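PDB 3O9Z: lipopolysaccharide biosynthesis protein wbpB from Thermus thermophilus, which probably acts as an NAD-dependent sugar dehydrogenase in the biosynthesis of 2,3-diacetamido-2,3-dideoxy-D-mannuronic acid, with alpha-ketoglutarate bound beside the cofactor. Local coordinates for residues 24-38 with 46-59. Residues are numbered along the deposited sequence; the frame is centred on the assembly and turned at random.
Sequences KEVGGVLVASLDPAT and FFPEAEFFTEPEAF. With NAD (nicotinamide-adenine-dinucleotide), chain E.
The ring of F47 lies between a charge and an aliphatic carbon: K24 NZ sits 3.9 Å from the ring centroid over one face, a cation-pi contact, and L30 CB makes a CH-pi contact over the opposite face, offset toward the rim. With F47 CG anti to its carbonyl carbon (chi1 -67°), the ring slots between the end of helix 16-25 and the start of strand 29-34. An alanine in place of F47 would remove this ring, probably leaving the lysine ammonium without its aromatic partner and opening a gap beside L30.

Further on, strands 29-34 and 51-53 run parallel, and four backbone hydrogen bonds join the segments: E51 N to V31 O, S33 N to E51 O at 2.9 Å, F53 N to S33 O and D35 N to F53 O. E51 O also accepts a hydrogen bond from a water that joins it to S33 OG; serine, small and polar, fits the buried strand while its OG holds the water. Strand 51-53 is an edge strand of the sheet within the chain, and E51 reaches out to a salt bridge with K164 of the second subunit.

L34 lays CB squarely over the centre of the F59 ring, 3.6 Å from its centroid, tying the strand to helix 56-68, while its CD2 approaches adenine N1A of NAD at 3.6 Å. Just beyond, D35 accepts hydrogen bonds from both hydroxyls of the adenosine ribose of NAD, OD1 from O2B at 2.6 Å and OD2 from O3B at 2.8 Å. OD1 also accepts A37 N in an Asx turn, which holds the carboxylate in place, and P36 packs on the adenine.

An acidic residue just after the second strand, gripping both ribose hydroxyls, is a common mark of NAD-binding Rossmann folds; its charge would probably disfavour the 2'-phosphate of NADP.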
ATOM      1  N   LYS A  24     -13.025   3.151 -25.932  1.00 23.93           N
ATOM      2  CA  LYS A  24     -13.573   4.306 -26.644  1.00 26.78           C
ATOM      3  C   LYS A  24     -13.758   3.976 -28.133  1.00 29.91           C
ATOM      4  O   LYS A  24     -14.885   3.994 -28.660  1.00 29.77           O
ATOM      5  CB  LYS A  24     -12.626   5.494 -26.460  1.00 29.64           C
ATOM      6  CG  LYS A  24     -12.857   6.677 -27.370  1.00 31.09           C
ATOM      7  CD  LYS A  24     -13.559   7.750 -26.575  1.00 40.82           C
ATOM      8  CE  LYS A  24     -14.680   7.147 -25.741  1.00 41.91           C
ATOM      9  NZ  LYS A  24     -14.735   7.811 -24.413  1.00 40.40           N
ATOM     10  N   GLU A  25     -12.638   3.671 -28.789  1.00 26.14           N
ATOM     11  CA  GLU A  25     -12.574   3.534 -30.240  1.00 27.13           C
ATOM     12  C   GLU A  25     -13.419   2.358 -30.744  1.00 25.41           C
ATOM     13  O   GLU A  25     -13.884   2.385 -31.873  1.00 30.94           O
ATOM     14  CB  GLU A  25     -11.112   3.468 -30.720  1.00 25.53           C
ATOM     15  CG  GLU A  25     -10.352   4.751 -30.431  1.00 30.54           C
ATOM     16  CD  GLU A  25      -8.943   4.829 -31.000  1.00 36.24           C
ATOM     17  OE1 GLU A  25      -8.306   3.783 -31.261  1.00 34.15           O
ATOM     18  OE2 GLU A  25      -8.432   5.963 -31.118  1.00 36.60           O
ATOM     19  N   VAL A  26     -13.708   1.353 -29.931  1.00 26.15           N
ATOM     20  CA  VAL A  26     -14.640   0.319 -30.376  1.00 24.94           C
ATOM     21  C   VAL A  26     -16.115   0.586 -30.003  1.00 27.17           C
ATOM     22  O   VAL A  26     -16.967  -0.287 -30.180  1.00 28.19           O
ATOM     23  CB  VAL A  26     -14.235  -1.087 -29.902  1.00 25.64           C
ATOM     24  CG1 VAL A  26     -12.853  -1.490 -30.443  1.00 23.38           C
ATOM     25  CG2 VAL A  26     -14.327  -1.232 -28.371  1.00 24.16           C
ATOM     26  N   GLY A  27     -16.400   1.759 -29.440  1.00 28.04           N
ATOM     27  CA  GLY A  27     -17.768   2.146 -29.048  1.00 25.91           C
ATOM     28  C   GLY A  27     -18.311   1.480 -27.802  1.00 28.05           C
ATOM     29  O   GLY A  27     -19.529   1.333 -27.632  1.00 26.56           O
ATOM     30  N   GLY A  28     -17.400   1.094 -26.908  1.00 22.51           N
ATOM     31  CA  GLY A  28     -17.785   0.414 -25.675  1.00 22.88           C
ATOM     32  C   GLY A  28     -18.043   1.455 -24.595  1.00 20.61           C
ATOM     33  O   GLY A  28     -17.734   2.602 -24.805  1.00 22.06           O
ATOM     34  N   VAL A  29     -18.541   1.013 -23.450  1.00 21.16           N
ATOM     35  CA  VAL A  29     -18.602   1.931 -22.313  1.00 23.11           C
ATOM     36  C   VAL A  29     -17.868   1.292 -21.148  1.00 19.28           C
ATOM     37  O   VAL A  29     -18.067   0.119 -20.843  1.00 20.75           O
ATOM     38  CB  VAL A  29     -20.079   2.262 -21.971  1.00 22.11           C
ATOM     39  CG1 VAL A  29     -20.832   1.007 -21.636  1.00 23.65           C
ATOM     40  CG2 VAL A  29     -20.112   3.271 -20.805  1.00 27.79           C
ATOM     41  N   LEU A  30     -17.078   2.126 -20.449  1.00 20.78           N
ATOM     42  CA  LEU A  30     -16.432   1.701 -19.231  1.00 20.90           C
ATOM     43  C   LEU A  30     -17.445   1.918 -18.112  1.00 16.44           C
ATOM     44  O   LEU A  30     -17.738   3.076 -17.765  1.00 21.01           O
ATOM     45  CB  LEU A  30     -15.156   2.520 -19.017  1.00 20.13           C
ATOM     46  CG  LEU A  30     -14.422   2.113 -17.740  1.00 18.05           C
ATOM     47  CD1 LEU A  30     -13.946   0.640 -17.826  1.00 18.68           C
ATOM     48  CD2 LEU A  30     -13.249   3.072 -17.415  1.00 18.46           C
ATOM     49  N   VAL A  31     -17.943   0.832 -17.555  1.00 16.94           N
ATOM     50  CA  VAL A  31     -18.943   0.908 -16.498  1.00 18.13           C
ATOM     51  C   VAL A  31     -18.275   1.115 -15.125  1.00 16.39           C
ATOM     52  O   VAL A  31     -18.799   1.853 -14.293  1.00 16.12           O
ATOM     53  CB  VAL A  31     -19.806  -0.371 -16.486  1.00 18.50           C
ATOM     54  CG1 VAL A  31     -20.832  -0.372 -15.367  1.00 19.27           C
ATOM     55  CG2 VAL A  31     -20.514  -0.494 -17.853  1.00 20.53           C
ATOM     56  N   ALA A  32     -17.143   0.454 -14.876  1.00 15.82           N
ATOM     57  CA  ALA A  32     -16.556   0.444 -13.547  1.00 14.60           C
ATOM     58  C   ALA A  32     -15.109   0.022 -13.721  1.00 15.58           C
ATOM     59  O   ALA A  32     -14.749  -0.703 -14.662  1.00 15.90           O
ATOM     60  CB  ALA A  32     -17.253  -0.501 -12.614  1.00 15.76           C
ATOM     61  N   SER A  33     -14.271   0.527 -12.830  1.00 13.18           N
ATOM     62  CA  SER A  33     -12.863   0.088 -12.770  1.00 12.51           C
ATOM     63  C   SER A  33     -12.458  -0.250 -11.365  1.00 12.33           C
ATOM     64  O   SER A  33     -13.079   0.200 -10.394  1.00 13.70           O
ATOM     65  CB  SER A  33     -11.941   1.223 -13.247  1.00 13.77           C
ATOM     66  OG  SER A  33     -12.258   1.821 -14.479  1.00 14.80           O
ATOM     67  N   LEU A  34     -11.365  -1.015 -11.269  1.00 10.53           N
ATOM     68  CA  LEU A  34     -10.775  -1.457 -10.021  1.00 10.17           C
ATOM     69  C   LEU A  34      -9.286  -1.130 -10.077  1.00 12.52           C
ATOM     70  O   LEU A  34      -8.595  -1.549 -11.018  1.00 13.42           O
ATOM     71  CB  LEU A  34     -10.886  -2.994  -9.846  1.00 11.84           C
ATOM     72  CG  LEU A  34     -10.115  -3.628  -8.703  1.00 12.22           C
ATOM     73  CD1 LEU A  34     -10.536  -3.117  -7.320  1.00 14.07           C
ATOM     74  CD2 LEU A  34     -10.260  -5.176  -8.790  1.00 13.20           C
ATOM     75  N   ASP A  35      -8.775  -0.483  -9.023  1.00 12.43           N
ATOM     76  CA  ASP A  35      -7.304  -0.427  -8.812  1.00 11.46           C
ATOM     77  C   ASP A  35      -7.129  -0.039  -7.354  1.00 11.68           C
ATOM     78  O   ASP A  35      -7.770   0.927  -6.914  1.00 12.50           O
ATOM     79  CB  ASP A  35      -6.630   0.645  -9.694  1.00 11.28           C
ATOM     80  CG  ASP A  35      -5.129   0.451  -9.844  1.00 10.86           C
ATOM     81  OD1 ASP A  35      -4.505   0.275  -8.795  1.00 12.34           O
ATOM     82  OD2 ASP A  35      -4.656   0.422 -10.988  1.00 12.35           O
ATOM     83  N   PRO A  36      -6.313  -0.772  -6.593  1.00 12.34           N
ATOM     84  CA  PRO A  36      -6.024  -0.414  -5.200  1.00 13.24           C
ATOM     85  C   PRO A  36      -5.331   0.948  -5.125  1.00 14.82           C
ATOM     86  O   PRO A  36      -5.452   1.577  -4.050  1.00 16.80           O
ATOM     87  CB  PRO A  36      -5.099  -1.522  -4.705  1.00 15.93           C
ATOM     88  CG  PRO A  36      -5.400  -2.708  -5.717  1.00 21.91           C
ATOM     89  CD  PRO A  36      -5.645  -2.017  -7.036  1.00 13.83           C
ATOM     90  N   ALA A  37      -4.690   1.379  -6.207  1.00 14.73           N
ATOM     91  CA  ALA A  37      -4.126   2.734  -6.263  1.00 16.30           C
ATOM     92  C   ALA A  37      -5.100   3.697  -6.864  1.00 15.41           C
ATOM     93  O   ALA A  37      -5.864   3.385  -7.786  1.00 16.44           O
ATOM     94  CB  ALA A  37      -2.848   2.731  -7.062  1.00 15.82           C
ATOM     95  N   THR A  38      -5.071   4.934  -6.376  1.00 15.76           N
ATOM     96  CA  THR A  38      -6.089   5.878  -6.804  1.00 16.41           C
ATOM     97  C   THR A  38      -5.549   6.993  -7.688  1.00 15.01           C
ATOM     98  O   THR A  38      -6.275   7.973  -7.962  1.00 17.59           O
ATOM     99  CB  THR A  38      -6.813   6.535  -5.632  1.00 17.23           C
ATOM    100  OG1 THR A  38      -5.843   7.331  -4.940  1.00 20.58           O
ATOM    101  CG2 THR A  38      -7.352   5.535  -4.635  1.00 19.40           C
ATOM    102  N   PHE A  46     -11.796  10.266 -20.425  1.00 24.35           N
ATOM    103  CA  PHE A  46     -12.355   9.223 -21.297  1.00 23.16           C
ATOM    104  C   PHE A  46     -13.786   8.859 -20.913  1.00 21.92           C
ATOM    105  O   PHE A  46     -14.684   8.787 -21.769  1.00 24.49           O
ATOM    106  CB  PHE A  46     -11.515   7.928 -21.236  1.00 21.62           C
ATOM    107  CG  PHE A  46     -10.143   8.046 -21.854  1.00 21.62           C
ATOM    108  CD1 PHE A  46      -9.923   7.718 -23.191  1.00 28.74           C
ATOM    109  CD2 PHE A  46      -9.082   8.502 -21.092  1.00 26.81           C
ATOM    110  CE1 PHE A  46      -8.663   7.827 -23.736  1.00 27.47           C
ATOM    111  CE2 PHE A  46      -7.814   8.627 -21.631  1.00 28.21           C
ATOM    112  CZ  PHE A  46      -7.610   8.289 -22.962  1.00 28.55           C
ATOM    113  N   PHE A  47     -13.973   8.503 -19.644  1.00 20.04           N
ATOM    114  CA  PHE A  47     -15.233   7.976 -19.149  1.00 18.32           C
ATOM    115  C   PHE A  47     -15.533   8.612 -17.803  1.00 18.68           C
ATOM    116  O   PHE A  47     -15.380   7.981 -16.750  1.00 18.81           O
ATOM    117  CB  PHE A  47     -15.204   6.431 -19.036  1.00 20.95           C
ATOM    118  CG  PHE A  47     -15.120   5.738 -20.369  1.00 21.45           C
ATOM    119  CD1 PHE A  47     -16.256   5.626 -21.151  1.00 22.58           C
ATOM    120  CD2 PHE A  47     -13.894   5.279 -20.849  1.00 22.72           C
ATOM    121  CE1 PHE A  47     -16.170   5.008 -22.416  1.00 24.53           C
ATOM    122  CE2 PHE A  47     -13.798   4.672 -22.094  1.00 23.30           C
ATOM    123  CZ  PHE A  47     -14.938   4.538 -22.881  1.00 26.72           C
ATOM    124  N   PRO A  48     -15.999   9.872 -17.845  1.00 21.23           N
ATOM    125  CA  PRO A  48     -16.174  10.637 -16.614  1.00 21.12           C
ATOM    126  C   PRO A  48     -17.308  10.175 -15.702  1.00 19.84           C
ATOM    127  O   PRO A  48     -17.395  10.669 -14.583  1.00 21.20           O
ATOM    128  CB  PRO A  48     -16.458  12.056 -17.130  1.00 21.02           C
ATOM    129  CG  PRO A  48     -17.062  11.863 -18.476  1.00 22.82           C
ATOM    130  CD  PRO A  48     -16.291  10.672 -19.045  1.00 22.06           C
ATOM    131  N   GLU A  49     -18.099   9.168 -16.083  1.00 19.22           N
ATOM    132  CA  GLU A  49     -19.181   8.622 -15.243  1.00 20.82           C
ATOM    133  C   GLU A  49     -18.958   7.188 -14.705  1.00 16.98           C
ATOM    134  O   GLU A  49     -19.760   6.608 -13.957  1.00 20.53           O
ATOM    135  CB  GLU A  49     -20.531   8.758 -15.980  1.00 24.45           C
ATOM    136  CG  GLU A  49     -21.045  10.202 -15.913  1.00 29.60           C
ATOM    137  CD  GLU A  49     -22.241  10.524 -16.790  1.00 43.55           C
ATOM    138  OE1 GLU A  49     -22.799   9.618 -17.444  1.00 44.97           O
ATOM    139  OE2 GLU A  49     -22.611  11.718 -16.832  1.00 42.93           O
ATOM    140  N   ALA A  50     -17.790   6.615 -15.040  1.00 16.10           N
ATOM    141  CA  ALA A  50     -17.488   5.262 -14.610  1.00 17.13           C
ATOM    142  C   ALA A  50     -17.395   5.164 -13.096  1.00 15.81           C
ATOM    143  O   ALA A  50     -16.837   6.062 -12.428  1.00 15.50           O
ATOM    144  CB  ALA A  50     -16.163   4.784 -15.228  1.00 16.06           C
ATOM    145  N   GLU A  51     -17.886   4.086 -12.520  1.00 13.63           N
ATOM    146  CA  GLU A  51     -17.727   3.786 -11.117  1.00 15.26           C
ATOM    147  C   GLU A  51     -16.255   3.410 -10.872  1.00 13.55           C
ATOM    148  O   GLU A  51     -15.562   2.939 -11.776  1.00 14.23           O
ATOM    149  CB  GLU A  51     -18.627   2.648 -10.587  1.00 17.12           C
ATOM    150  CG  GLU A  51     -20.153   2.832 -10.661  1.00 19.88           C
ATOM    151  CD  GLU A  51     -20.738   4.068 -10.019  1.00 29.17           C
ATOM    152  OE1 GLU A  51     -21.718   4.584 -10.604  1.00 34.53           O
ATOM    153  OE2 GLU A  51     -20.284   4.453  -8.917  1.00 28.36           O
ATOM    154  N   PHE A  52     -15.824   3.509  -9.620  1.00 12.82           N
ATOM    155  CA  PHE A  52     -14.428   3.226  -9.302  1.00 12.90           C
ATOM    156  C   PHE A  52     -14.333   2.553  -7.940  1.00 13.29           C
ATOM    157  O   PHE A  52     -15.015   2.944  -6.980  1.00 13.64           O
ATOM    158  CB  PHE A  52     -13.549   4.503  -9.331  1.00 13.87           C
ATOM    159  CG  PHE A  52     -12.112   4.226  -8.941  1.00 12.59           C
ATOM    160  CD1 PHE A  52     -11.271   3.604  -9.867  1.00 13.43           C
ATOM    161  CD2 PHE A  52     -11.666   4.374  -7.624  1.00 12.28           C
ATOM    162  CE1 PHE A  52      -9.976   3.261  -9.526  1.00 13.31           C
ATOM    163  CE2 PHE A  52     -10.348   4.037  -7.267  1.00 13.07           C
ATOM    164  CZ  PHE A  52      -9.517   3.468  -8.228  1.00 13.50           C
ATOM    165  N   PHE A  53     -13.511   1.511  -7.826  1.00 11.59           N
ATOM    166  CA  PHE A  53     -13.309   0.772  -6.611  1.00 12.25           C
ATOM    167  C   PHE A  53     -11.821   0.584  -6.330  1.00 12.22           C
ATOM    168  O   PHE A  53     -11.064   0.345  -7.300  1.00 12.93           O
ATOM    169  CB  PHE A  53     -13.951  -0.641  -6.744  1.00 13.28           C
ATOM    170  CG  PHE A  53     -15.446  -0.562  -6.931  1.00 12.43           C
ATOM    171  CD1 PHE A  53     -16.267  -0.669  -5.826  1.00 14.65           C
ATOM    172  CD2 PHE A  53     -15.956  -0.334  -8.208  1.00 12.16           C
ATOM    173  CE1 PHE A  53     -17.662  -0.532  -5.994  1.00 14.37           C
ATOM    174  CE2 PHE A  53     -17.363  -0.167  -8.373  1.00 14.55           C
ATOM    175  CZ  PHE A  53     -18.166  -0.249  -7.238  1.00 12.42           C
ATOM    176  N   THR A  54     -11.447   0.653  -5.057  1.00 12.61           N
ATOM    177  CA  THR A  54     -10.120   0.222  -4.632  1.00 12.75           C
ATOM    178  C   THR A  54     -10.102  -1.203  -4.049  1.00 14.01           C
ATOM    179  O   THR A  54      -9.031  -1.806  -3.958  1.00 14.03           O
ATOM    180  CB  THR A  54      -9.532   1.171  -3.552  1.00 14.70           C
ATOM    181  OG1 THR A  54     -10.427   1.173  -2.429  1.00 16.62           O
ATOM    182  CG2 THR A  54      -9.322   2.580  -4.107  1.00 16.90           C
ATOM    183  N   GLU A  55     -11.250  -1.750  -3.635  1.00 14.91           N
ATOM    184  CA  GLU A  55     -11.310  -3.054  -2.961  1.00 14.12           C
ATOM    185  C   GLU A  55     -11.906  -4.071  -3.959  1.00 13.49           C
ATOM    186  O   GLU A  55     -13.033  -3.918  -4.459  1.00 13.94           O
ATOM    187  CB  GLU A  55     -12.288  -3.015  -1.764  1.00 13.65           C
ATOM    188  CG  GLU A  55     -12.031  -1.781  -0.885  1.00 17.01           C
ATOM    189  CD  GLU A  55     -10.614  -1.703  -0.388  1.00 24.38           C
ATOM    190  OE1 GLU A  55     -10.039  -0.596  -0.414  1.00 35.67           O
ATOM    191  OE2 GLU A  55     -10.035  -2.718   0.023  1.00 23.31           O
ATOM    192  N   PRO A  56     -11.103  -5.079  -4.326  1.00 13.34           N
ATOM    193  CA  PRO A  56     -11.628  -6.076  -5.264  1.00 14.11           C
ATOM    194  C   PRO A  56     -12.970  -6.688  -4.822  1.00 14.82           C
ATOM    195  O   PRO A  56     -13.760  -6.959  -5.701  1.00 14.51           O
ATOM    196  CB  PRO A  56     -10.511  -7.135  -5.273  1.00 13.99           C
ATOM    197  CG  PRO A  56      -9.250  -6.302  -5.053  1.00 14.60           C
ATOM    198  CD  PRO A  56      -9.691  -5.329  -3.966  1.00 13.82           C
ATOM    199  N   GLU A  57     -13.153  -6.913  -3.535  1.00 15.14           N
ATOM    200  CA  GLU A  57     -14.381  -7.568  -3.015  1.00 14.21           C
ATOM    201  C   GLU A  57     -15.561  -6.676  -3.283  1.00 16.26           C
ATOM    202  O   GLU A  57     -16.640  -7.144  -3.674  1.00 14.97           O
ATOM    203  CB  GLU A  57     -14.273  -7.914  -1.532  1.00 16.83           C
ATOM    204  CG  GLU A  57     -13.028  -8.791  -1.162  1.00 17.59           C
ATOM    205  CD  GLU A  57     -11.844  -7.980  -0.666  1.00 14.68           C
ATOM    206  OE1 GLU A  57     -11.272  -8.354   0.364  1.00 15.89           O
ATOM    207  OE2 GLU A  57     -11.553  -6.916  -1.276  1.00 17.09           O
ATOM    208  N   ALA A  58     -15.370  -5.361  -3.129  1.00 15.18           N
ATOM    209  CA  ALA A  58     -16.468  -4.446  -3.410  1.00 13.20           C
ATOM    210  C   ALA A  58     -16.767  -4.303  -4.892  1.00 13.28           C
ATOM    211  O   ALA A  58     -17.928  -4.220  -5.317  1.00 15.82           O
ATOM    212  CB  ALA A  58     -16.152  -3.034  -2.823  1.00 13.20           C
ATOM    213  N   PHE A  59     -15.729  -4.281  -5.744  1.00 13.36           N
ATOM    214  CA  PHE A  59     -15.912  -4.234  -7.173  1.00 12.97           C
ATOM    215  C   PHE A  59     -16.661  -5.515  -7.627  1.00 13.04           C
ATOM    216  O   PHE A  59     -17.606  -5.374  -8.369  1.00 13.95           O
ATOM    217  CB  PHE A  59     -14.482  -4.311  -7.738  1.00 14.39           C
ATOM    218  CG  PHE A  59     -14.367  -4.335  -9.236  1.00 10.31           C
ATOM    219  CD1 PHE A  59     -14.641  -3.275 -10.078  1.00 11.56           C
ATOM    220  CD2 PHE A  59     -13.863  -5.504  -9.831  1.00 14.33           C
ATOM    221  CE1 PHE A  59     -14.405  -3.281 -11.457  1.00 12.96           C
ATOM    222  CE2 PHE A  59     -13.623  -5.540 -11.191  1.00 12.47           C
ATOM    223  CZ  PHE A  59     -13.875  -4.484 -12.047  1.00 13.47           C
TER
HETATM  224  PA  NAD E 311       1.855  -0.989 -13.811  1.00 11.84           P
HETATM  225  O1A NAD E 311       2.105   0.330 -14.440  1.00 11.46           O
HETATM  226  O2A NAD E 311       2.666  -1.490 -12.605  1.00 12.36           O
HETATM  227  O5B NAD E 311       0.320  -0.878 -13.455  1.00 12.69           O
HETATM  228  C5B NAD E 311      -0.201  -1.973 -12.754  1.00 15.17           C
HETATM  229  C4B NAD E 311      -1.533  -1.532 -12.100  1.00 12.36           C
HETATM  230  O4B NAD E 311      -2.222  -2.668 -11.516  1.00 11.61           O
HETATM  231  C3B NAD E 311      -1.207  -0.592 -10.906  1.00 10.34           C
HETATM  232  O3B NAD E 311      -1.894   0.671 -11.028  1.00 12.53           O
HETATM  233  C2B NAD E 311      -1.609  -1.394  -9.656  1.00 11.97           C
HETATM  234  O2B NAD E 311      -2.078  -0.601  -8.556  1.00 13.43           O
HETATM  235  C1B NAD E 311      -2.787  -2.195 -10.286  1.00 11.39           C
HETATM  236  N9A NAD E 311      -3.133  -3.364  -9.436  1.00 11.89           N
HETATM  237  C8A NAD E 311      -2.476  -4.070  -8.475  1.00 11.69           C
HETATM  238  N7A NAD E 311      -3.259  -5.018  -7.966  1.00 13.80           N
HETATM  239  C5A NAD E 311      -4.498  -4.882  -8.541  1.00 10.43           C
HETATM  240  C6A NAD E 311      -5.768  -5.561  -8.410  1.00 10.47           C
HETATM  241  N6A NAD E 311      -5.920  -6.564  -7.490  1.00 14.66           N
HETATM  242  N1A NAD E 311      -6.698  -5.086  -9.230  1.00 11.88           N
HETATM  243  C2A NAD E 311      -6.642  -4.117 -10.134  1.00 11.41           C
HETATM  244  N3A NAD E 311      -5.468  -3.446 -10.256  1.00 13.38           N
HETATM  245  C4A NAD E 311      -4.443  -3.857  -9.500  1.00 12.47           C
HETATM  246  O3  NAD E 311       1.971  -2.118 -14.938  1.00 10.71           O
HETATM  247  PN  NAD E 311       1.642  -2.108 -16.466  1.00 12.08           P
HETATM  248  O1N NAD E 311       2.940  -1.895 -17.243  1.00 12.81           O
HETATM  249  O2N NAD E 311       0.471  -1.206 -16.742  1.00 13.82           O
HETATM  250  O5D NAD E 311       1.324  -3.644 -16.770  1.00 10.75           O
HETATM  251  C5D NAD E 311      -0.021  -3.987 -16.553  1.00 11.51           C
HETATM  252  C4D NAD E 311      -0.255  -5.291 -17.338  1.00 10.98           C
HETATM  253  O4D NAD E 311      -0.184  -4.914 -18.731  1.00 12.18           O
HETATM  254  C3D NAD E 311       0.763  -6.416 -17.104  1.00 12.28           C
HETATM  255  O3D NAD E 311       0.033  -7.668 -17.312  1.00 12.88           O
HETATM  256  C2D NAD E 311       1.706  -6.226 -18.304  1.00 12.04           C
HETATM  257  O2D NAD E 311       2.319  -7.440 -18.709  1.00 13.63           O
HETATM  258  C1D NAD E 311       0.834  -5.655 -19.428  1.00 13.46           C
HETATM  259  N1N NAD E 311       1.581  -4.832 -20.379  1.00 12.41           N
HETATM  260  C2N NAD E 311       1.434  -5.042 -21.669  1.00 13.84           C
HETATM  261  C3N NAD E 311       2.070  -4.321 -22.660  1.00 15.37           C
HETATM  262  C7N NAD E 311       1.835  -4.754 -24.049  1.00 18.35           C
HETATM  263  O7N NAD E 311       0.811  -5.392 -24.378  1.00 19.80           O
HETATM  264  N7N NAD E 311       2.724  -4.294 -24.920  1.00 18.69           N
HETATM  265  C4N NAD E 311       2.910  -3.278 -22.248  1.00 18.08           C
HETATM  266  C5N NAD E 311       2.976  -3.022 -20.877  1.00 16.09           C
HETATM  267  C6N NAD E 311       2.298  -3.789 -19.933  1.00 13.61           C
HETATM  268  O   HOH W   1     -13.324   4.023 -13.087  1.00 16.69           O